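Local coordinates for Cys-Gly metallodipeptidase DUG1 (Saccharomyces cerevisiae, PDB 4G1P), which hydrolyses the dipeptide Cys-Gly as a metal-dependent dipeptidase and serves as the catalytic component of the glutathione-degrading complex, at residues E278-L292 with S301-R315. Numbering follows the deposited sequence.
Sequences EKALYKDIEFSVEEL and SLYDKKEDILMHRWR
Glu278 meets Arg315 as one flat group laid beside another: the carboxylate and guanidinium planes lie only 25° apart, and the acid comes in at the edge of the arginine. Arg315 NH2 reaches the syn lone pair of Glu278 OE1 at 3.3 Å, while NE takes OE2 in the same salt bridge. OE2 also accepts the hydroxyl of Tyr282, 2.9 Å from OH to OE2 and from above the carboxylate plane, and NH2 has a second partner in the carbonyl oxygen of Ala272. A glutamine in place of this glutamate would probably cost the pair its charge attraction and one of its two matched bonds, leaving Arg315 without its acidic mate in this contact.

The Tyr282 ring slants against Trp314, their planes 55° apart, and has the sulfur of Met311 obliquely beside it in a Met-aromatic contact. Trp314 offers its edge to Ile285, whose CD1 lies in the indole plane, 3.7 Å from CZ3. The arrangement illustrates how a chain leaving one helix, 276-281, can wrap along another, 306-314, before entering a third, 289-296; in this M20 peptidase the helix-and-loop unit packs through Ile285, Trp314 and Arg315 on strand 415-419, which pairs with strand 210-226 in a mixed sheet, away from the zinc sites. With CG anti to the backbone N (chi1 -165°), Phe287 turns its ring onto helix 306-314, where Ile309 CG2 touches the edge at CE2 (3.7 Å) and Leu310 CD2 approaches obliquely. Lys306 runs its aliphatic chain past the carbonyl of Phe287 and ends in a bond from NZ to Ile285 O (3.1 Å), tilted from the carbonyl plane. Farther along, Val289 CB rests on Ile309 CD1 at 3.6 Å, and Leu292 CD2 covers Ser301 while its side chain also packs on Val240 of the second subunit.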
loop_
_atom_site.group_PDB
_atom_site.type_symbol
_atom_site.label_atom_id
_atom_site.label_comp_id
_atom_site.label_asym_id
_atom_site.label_seq_id
_atom_site.Cartn_x
_atom_site.Cartn_y
_atom_site.Cartn_z
ATOM N N GLU A 278 28.554 -23.689 -21.274
ATOM C CA GLU A 278 27.547 -23.397 -20.267
ATOM C C GLU A 278 26.369 -24.334 -20.434
ATOM O O GLU A 278 25.760 -24.759 -19.459
ATOM C CB GLU A 278 27.119 -21.926 -20.356
ATOM C CG GLU A 278 25.648 -21.685 -20.153
ATOM C CD GLU A 278 25.241 -20.244 -20.414
ATOM O OE1 GLU A 278 26.054 -19.473 -20.973
ATOM O OE2 GLU A 278 24.101 -19.887 -20.049
ATOM N N LYS A 279 26.072 -24.688 -21.676
ATOM C CA LYS A 279 24.962 -25.596 -21.948
ATOM C C LYS A 279 25.223 -27.005 -21.415
ATOM O O LYS A 279 24.282 -27.719 -21.060
ATOM C CB LYS A 279 24.667 -25.653 -23.444
ATOM C CG LYS A 279 23.281 -26.134 -23.785
ATOM C CD LYS A 279 23.029 -26.010 -25.282
ATOM C CE LYS A 279 23.460 -24.640 -25.810
ATOM N NZ LYS A 279 23.322 -24.527 -27.300
ATOM N N ALA A 280 26.494 -27.402 -21.363
ATOM C CA ALA A 280 26.857 -28.712 -20.829
ATOM C C ALA A 280 26.368 -28.873 -19.401
ATOM O O ALA A 280 25.678 -29.840 -19.072
ATOM C CB ALA A 280 28.360 -28.913 -20.883
ATOM N N LEU A 281 26.721 -27.906 -18.560
ATOM C CA LEU A 281 26.355 -27.932 -17.147
ATOM C C LEU A 281 24.848 -27.976 -16.883
ATOM O O LEU A 281 24.431 -28.391 -15.801
ATOM C CB LEU A 281 26.974 -26.743 -16.421
ATOM C CG LEU A 281 28.494 -26.662 -16.507
ATOM C CD1 LEU A 281 28.946 -25.226 -16.389
ATOM C CD2 LEU A 281 29.131 -27.500 -15.418
ATOM N N TYR A 282 24.069 -27.547 -17.847
ATOM C CA TYR A 282 22.665 -27.394 -17.636
ATOM C C TYR A 282 21.973 -28.692 -17.815
ATOM O O TYR A 282 20.824 -28.833 -17.507
ATOM C CB TYR A 282 22.052 -26.343 -18.546
ATOM C CG TYR A 282 22.475 -24.947 -18.252
ATOM C CD1 TYR A 282 22.991 -24.603 -17.038
ATOM C CD2 TYR A 282 22.382 -23.990 -19.194
ATOM C CE1 TYR A 282 23.389 -23.340 -16.780
ATOM C CE2 TYR A 282 22.759 -22.724 -18.922
ATOM C CZ TYR A 282 23.265 -22.417 -17.723
ATOM O OH TYR A 282 23.640 -21.160 -17.513
ATOM N N LYS A 283 22.672 -29.671 -18.302
ATOM C CA LYS A 283 21.980 -30.879 -18.572
ATOM C C LYS A 283 22.395 -31.792 -17.475
ATOM O O LYS A 283 23.435 -31.643 -16.897
ATOM C CB LYS A 283 22.133 -31.283 -20.018
ATOM C CG LYS A 283 20.947 -32.077 -20.467
ATOM C CD LYS A 283 20.019 -32.338 -19.293
ATOM C CE LYS A 283 19.161 -33.579 -19.538
ATOM N NZ LYS A 283 19.564 -34.358 -20.752
ATOM N N ASP A 284 21.529 -32.728 -17.190
ATOM C CA ASP A 284 21.705 -33.600 -16.080
ATOM C C ASP A 284 21.233 -33.021 -14.814
ATOM O O ASP A 284 21.469 -33.559 -13.774
ATOM C CB ASP A 284 23.184 -33.748 -15.833
ATOM C CG ASP A 284 23.728 -34.940 -16.487
ATOM O OD1 ASP A 284 22.977 -35.899 -16.627
ATOM O OD2 ASP A 284 24.878 -34.924 -16.922
ATOM N N ILE A 285 20.471 -31.974 -14.900
ATOM C CA ILE A 285 20.011 -31.338 -13.714
ATOM C C ILE A 285 18.748 -32.106 -13.532
ATOM O O ILE A 285 18.225 -32.632 -14.458
ATOM C CB ILE A 285 20.055 -29.816 -13.753
ATOM C CG1 ILE A 285 21.440 -29.365 -13.395
ATOM C CG2 ILE A 285 19.071 -29.221 -12.780
ATOM C CD1 ILE A 285 21.746 -28.009 -13.906
ATOM N N GLU A 286 18.268 -32.196 -12.315
ATOM C CA GLU A 286 16.956 -32.719 -12.097
ATOM C C GLU A 286 15.999 -31.648 -11.738
ATOM O O GLU A 286 16.113 -31.032 -10.730
ATOM C CB GLU A 286 16.961 -33.756 -11.009
ATOM C CG GLU A 286 18.296 -34.402 -10.809
ATOM C CD GLU A 286 18.191 -35.851 -10.430
ATOM O OE1 GLU A 286 17.157 -36.235 -9.893
ATOM O OE2 GLU A 286 19.134 -36.586 -10.679
ATOM N N PHE A 287 15.037 -31.440 -12.593
ATOM C CA PHE A 287 13.982 -30.474 -12.310
ATOM C C PHE A 287 12.849 -30.582 -13.310
ATOM O O PHE A 287 13.063 -30.899 -14.479
ATOM C CB PHE A 287 14.521 -29.053 -12.334
ATOM C CG PHE A 287 13.599 -28.055 -11.718
ATOM C CD1 PHE A 287 13.338 -28.090 -10.358
ATOM C CD2 PHE A 287 13.005 -27.072 -12.486
ATOM C CE1 PHE A 287 12.491 -27.163 -9.778
ATOM C CE2 PHE A 287 12.157 -26.142 -11.919
ATOM C CZ PHE A 287 11.902 -26.184 -10.564
ATOM N N SER A 288 11.639 -30.300 -12.849
ATOM C CA SER A 288 10.476 -30.325 -13.713
ATOM C C SER A 288 9.498 -29.238 -13.289
ATOM O O SER A 288 9.519 -28.767 -12.139
ATOM C CB SER A 288 9.793 -31.664 -13.597
ATOM O OG SER A 288 9.303 -31.808 -12.281
ATOM N N VAL A 289 8.632 -28.856 -14.223
ATOM C CA VAL A 289 7.662 -27.802 -13.990
ATOM C C VAL A 289 6.709 -28.200 -12.864
ATOM O O VAL A 289 6.201 -27.343 -12.140
ATOM C CB VAL A 289 6.895 -27.443 -15.287
ATOM C CG1 VAL A 289 5.940 -28.554 -15.672
ATOM C CG2 VAL A 289 6.152 -26.122 -15.131
ATOM N N GLU A 290 6.501 -29.503 -12.694
ATOM C CA GLU A 290 5.657 -30.005 -11.614
ATOM C C GLU A 290 6.217 -29.582 -10.277
ATOM O O GLU A 290 5.475 -29.293 -9.346
ATOM C CB GLU A 290 5.567 -31.527 -11.653
ATOM C CG GLU A 290 4.657 -32.077 -12.729
ATOM C CD GLU A 290 5.177 -31.815 -14.135
ATOM O OE1 GLU A 290 6.422 -31.762 -14.329
ATOM O OE2 GLU A 290 4.329 -31.656 -15.043
ATOM N N GLU A 291 7.541 -29.568 -10.178
ATOM C CA GLU A 291 8.189 -29.116 -8.960
ATOM C C GLU A 291 7.976 -27.616 -8.815
ATOM O O GLU A 291 7.640 -27.136 -7.740
ATOM C CB GLU A 291 9.675 -29.468 -8.973
ATOM C CG GLU A 291 9.941 -30.969 -8.956
ATOM C CD GLU A 291 11.384 -31.319 -9.286
ATOM O OE1 GLU A 291 12.235 -31.291 -8.366
ATOM O OE2 GLU A 291 11.660 -31.620 -10.470
ATOM N N LEU A 292 8.150 -26.883 -9.907
ATOM C CA LEU A 292 7.899 -25.451 -9.898
ATOM C C LEU A 292 6.461 -25.147 -9.454
ATOM O O LEU A 292 6.240 -24.291 -8.609
ATOM C CB LEU A 292 8.172 -24.848 -11.271
ATOM C CG LEU A 292 7.928 -23.344 -11.378
ATOM C CD1 LEU A 292 8.924 -22.613 -10.489
ATOM C CD2 LEU A 292 8.037 -22.885 -12.830
ATOM N N SER A 301 3.348 -21.272 -14.395
ATOM C CA SER A 301 4.670 -21.140 -14.973
ATOM C C SER A 301 4.589 -20.440 -16.309
ATOM O O SER A 301 3.558 -20.458 -16.952
ATOM C CB SER A 301 5.279 -22.514 -15.199
ATOM O OG SER A 301 6.456 -22.391 -15.979
ATOM N N LEU A 302 5.690 -19.852 -16.739
ATOM C CA LEU A 302 5.761 -19.250 -18.058
ATOM C C LEU A 302 6.400 -20.179 -19.092
ATOM O O LEU A 302 6.482 -19.828 -20.257
ATOM C CB LEU A 302 6.566 -17.951 -17.986
ATOM C CG LEU A 302 6.054 -16.830 -17.075
ATOM C CD1 LEU A 302 7.087 -15.707 -17.001
ATOM C CD2 LEU A 302 4.705 -16.293 -17.562
ATOM N N TYR A 303 6.877 -21.344 -18.649
ATOM C CA TYR A 303 7.597 -22.303 -19.498
ATOM C C TYR A 303 7.400 -23.727 -19.006
ATOM O O TYR A 303 7.349 -23.965 -17.807
ATOM C CB TYR A 303 9.099 -22.040 -19.477
ATOM C CG TYR A 303 9.496 -20.679 -19.947
ATOM C CD1 TYR A 303 9.508 -20.362 -21.295
ATOM C CD2 TYR A 303 9.881 -19.706 -19.043
ATOM C CE1 TYR A 303 9.885 -19.099 -21.730
ATOM C CE2 TYR A 303 10.252 -18.445 -19.464
ATOM C CZ TYR A 303 10.247 -18.148 -20.806
ATOM O OH TYR A 303 10.618 -16.894 -21.207
ATOM N N ASP A 304 7.334 -24.678 -19.930
ATOM C CA ASP A 304 7.188 -26.082 -19.561
ATOM C C ASP A 304 8.491 -26.874 -19.646
ATOM O O ASP A 304 8.707 -27.822 -18.892
ATOM C CB ASP A 304 6.130 -26.736 -20.433
ATOM C CG ASP A 304 4.756 -26.162 -20.188
ATOM O OD1 ASP A 304 4.519 -25.678 -19.057
ATOM O OD2 ASP A 304 3.919 -26.196 -21.119
ATOM N N LYS A 305 9.356 -26.486 -20.572
ATOM C CA LYS A 305 10.606 -27.198 -20.778
ATOM C C LYS A 305 11.604 -26.923 -19.660
ATOM O O LYS A 305 11.843 -25.769 -19.307
ATOM C CB LYS A 305 11.222 -26.837 -22.135
ATOM C CG LYS A 305 10.684 -27.636 -23.318
ATOM C CD LYS A 305 11.609 -27.501 -24.535
ATOM C CE LYS A 305 13.031 -27.988 -24.219
ATOM N NZ LYS A 305 13.991 -27.787 -25.356
ATOM N N LYS A 306 12.189 -27.994 -19.132
ATOM C CA LYS A 306 13.127 -27.918 -18.022
ATOM C C LYS A 306 14.232 -26.937 -18.334
ATOM O O LYS A 306 14.565 -26.081 -17.517
ATOM C CB LYS A 306 13.726 -29.298 -17.728
ATOM C CG LYS A 306 14.883 -29.279 -16.728
ATOM C CD LYS A 306 15.527 -30.660 -16.547
ATOM C CE LYS A 306 16.803 -30.810 -17.383
ATOM N NZ LYS A 306 17.299 -32.209 -17.412
ATOM N N GLU A 307 14.780 -27.059 -19.535
ATOM C CA GLU A 307 15.870 -26.200 -19.976
ATOM C C GLU A 307 15.439 -24.740 -19.937
ATOM O O GLU A 307 16.216 -23.853 -19.577
ATOM C CB GLU A 307 16.313 -26.597 -21.392
ATOM C CG GLU A 307 17.461 -25.765 -21.954
ATOM C CD GLU A 307 17.735 -26.039 -23.430
ATOM O OE1 GLU A 307 16.791 -25.931 -24.248
ATOM O OE2 GLU A 307 18.899 -26.363 -23.770
ATOM N N ASP A 308 14.181 -24.502 -20.287
ATOM C CA ASP A 308 13.656 -23.145 -20.337
ATOM C C ASP A 308 13.441 -22.556 -18.956
ATOM O O ASP A 308 13.863 -21.427 -18.688
ATOM C CB ASP A 308 12.361 -23.104 -21.136
ATOM C CG ASP A 308 12.605 -23.162 -22.627
ATOM O OD1 ASP A 308 13.605 -22.548 -23.081
ATOM O OD2 ASP A 308 11.801 -23.823 -23.330
ATOM N N ILE A 309 12.781 -23.319 -18.090
ATOM C CA ILE A 309 12.588 -22.898 -16.715
ATOM C C ILE A 309 13.940 -22.570 -16.100
ATOM O O ILE A 309 14.113 -21.527 -15.470
ATOM C CB ILE A 309 11.926 -23.986 -15.878
ATOM C CG1 ILE A 309 10.553 -24.339 -16.446
ATOM C CG2 ILE A 309 11.787 -23.521 -14.450
ATOM C CD1 ILE A 309 9.987 -25.646 -15.919
ATOM N N LEU A 310 14.917 -23.447 -16.313
ATOM C CA LEU A 310 16.206 -23.249 -15.679
ATOM C C LEU A 310 16.906 -22.016 -16.241
ATOM O O LEU A 310 17.417 -21.186 -15.485
ATOM C CB LEU A 310 17.076 -24.506 -15.768
ATOM C CG LEU A 310 16.519 -25.771 -15.095
ATOM C CD1 LEU A 310 17.358 -26.987 -15.439
ATOM C CD2 LEU A 310 16.395 -25.624 -13.583
ATOM N N MET A 311 16.895 -21.874 -17.559
ATOM C CA MET A 311 17.616 -20.769 -18.178
ATOM C C MET A 311 16.977 -19.411 -17.922
ATOM O O MET A 311 17.672 -18.391 -17.844
ATOM C CB MET A 311 17.820 -21.011 -19.671
ATOM C CG MET A 311 18.885 -22.061 -19.953
ATOM S SD MET A 311 19.369 -22.059 -21.677
ATOM C CE MET A 311 17.761 -22.190 -22.455
ATOM N N HIS A 312 15.660 -19.404 -17.771
ATOM C CA HIS A 312 14.977 -18.169 -17.446
ATOM C C HIS A 312 15.036 -17.810 -15.957
ATOM O O HIS A 312 14.862 -16.643 -15.606
ATOM C CB HIS A 312 13.556 -18.153 -18.015
ATOM C CG HIS A 312 13.518 -17.822 -19.475
ATOM N ND1 HIS A 312 13.311 -18.772 -20.452
ATOM C CD2 HIS A 312 13.721 -16.652 -20.124
ATOM C CE1 HIS A 312 13.367 -18.196 -21.639
ATOM N NE2 HIS A 312 13.616 -16.911 -21.467
ATOM N N ARG A 313 15.301 -18.791 -15.089
ATOM C CA ARG A 313 15.662 -18.480 -13.701
ATOM C C ARG A 313 17.114 -18.054 -13.565
ATOM O O ARG A 313 17.436 -17.263 -12.694
ATOM C CB ARG A 313 15.494 -19.679 -12.779
ATOM C CG ARG A 313 14.131 -20.274 -12.739
ATOM C CD ARG A 313 14.199 -21.609 -12.027
ATOM N NE ARG A 313 14.392 -21.430 -10.596
ATOM C CZ ARG A 313 13.614 -21.983 -9.679
ATOM N NH1 ARG A 313 12.615 -22.758 -10.060
ATOM N NH2 ARG A 313 13.843 -21.774 -8.390
ATOM N N TRP A 314 17.997 -18.601 -14.399
ATOM C CA TRP A 314 19.436 -18.484 -14.132
ATOM C C TRP A 314 20.230 -17.493 -14.978
ATOM O O TRP A 314 21.139 -16.841 -14.467
ATOM C CB TRP A 314 20.120 -19.848 -14.217
ATOM C CG TRP A 314 19.686 -20.823 -13.176
ATOM C CD1 TRP A 314 18.947 -20.559 -12.063
ATOM C CD2 TRP A 314 19.952 -22.235 -13.160
ATOM N NE1 TRP A 314 18.731 -21.716 -11.360
ATOM C CE2 TRP A 314 19.341 -22.759 -12.007
ATOM C CE3 TRP A 314 20.650 -23.106 -14.013
ATOM C CZ2 TRP A 314 19.411 -24.116 -11.675
ATOM C CZ3 TRP A 314 20.712 -24.451 -13.688
ATOM C CH2 TRP A 314 20.096 -24.943 -12.529
ATOM N N ARG A 315 19.926 -17.395 -16.270
ATOM C CA ARG A 315 20.851 -16.698 -17.164
ATOM C C ARG A 315 20.207 -15.737 -18.148
ATOM O O ARG A 315 20.909 -15.087 -18.906
ATOM C CB ARG A 315 21.765 -17.694 -17.897
ATOM C CG ARG A 315 21.034 -18.691 -18.775
ATOM C CD ARG A 315 21.127 -18.292 -20.236
ATOM N NE ARG A 315 22.507 -18.055 -20.627
ATOM C CZ ARG A 315 22.896 -17.071 -21.431
ATOM N NH1 ARG A 315 21.997 -16.240 -21.939
ATOM N NH2 ARG A 315 24.183 -16.916 -21.733
#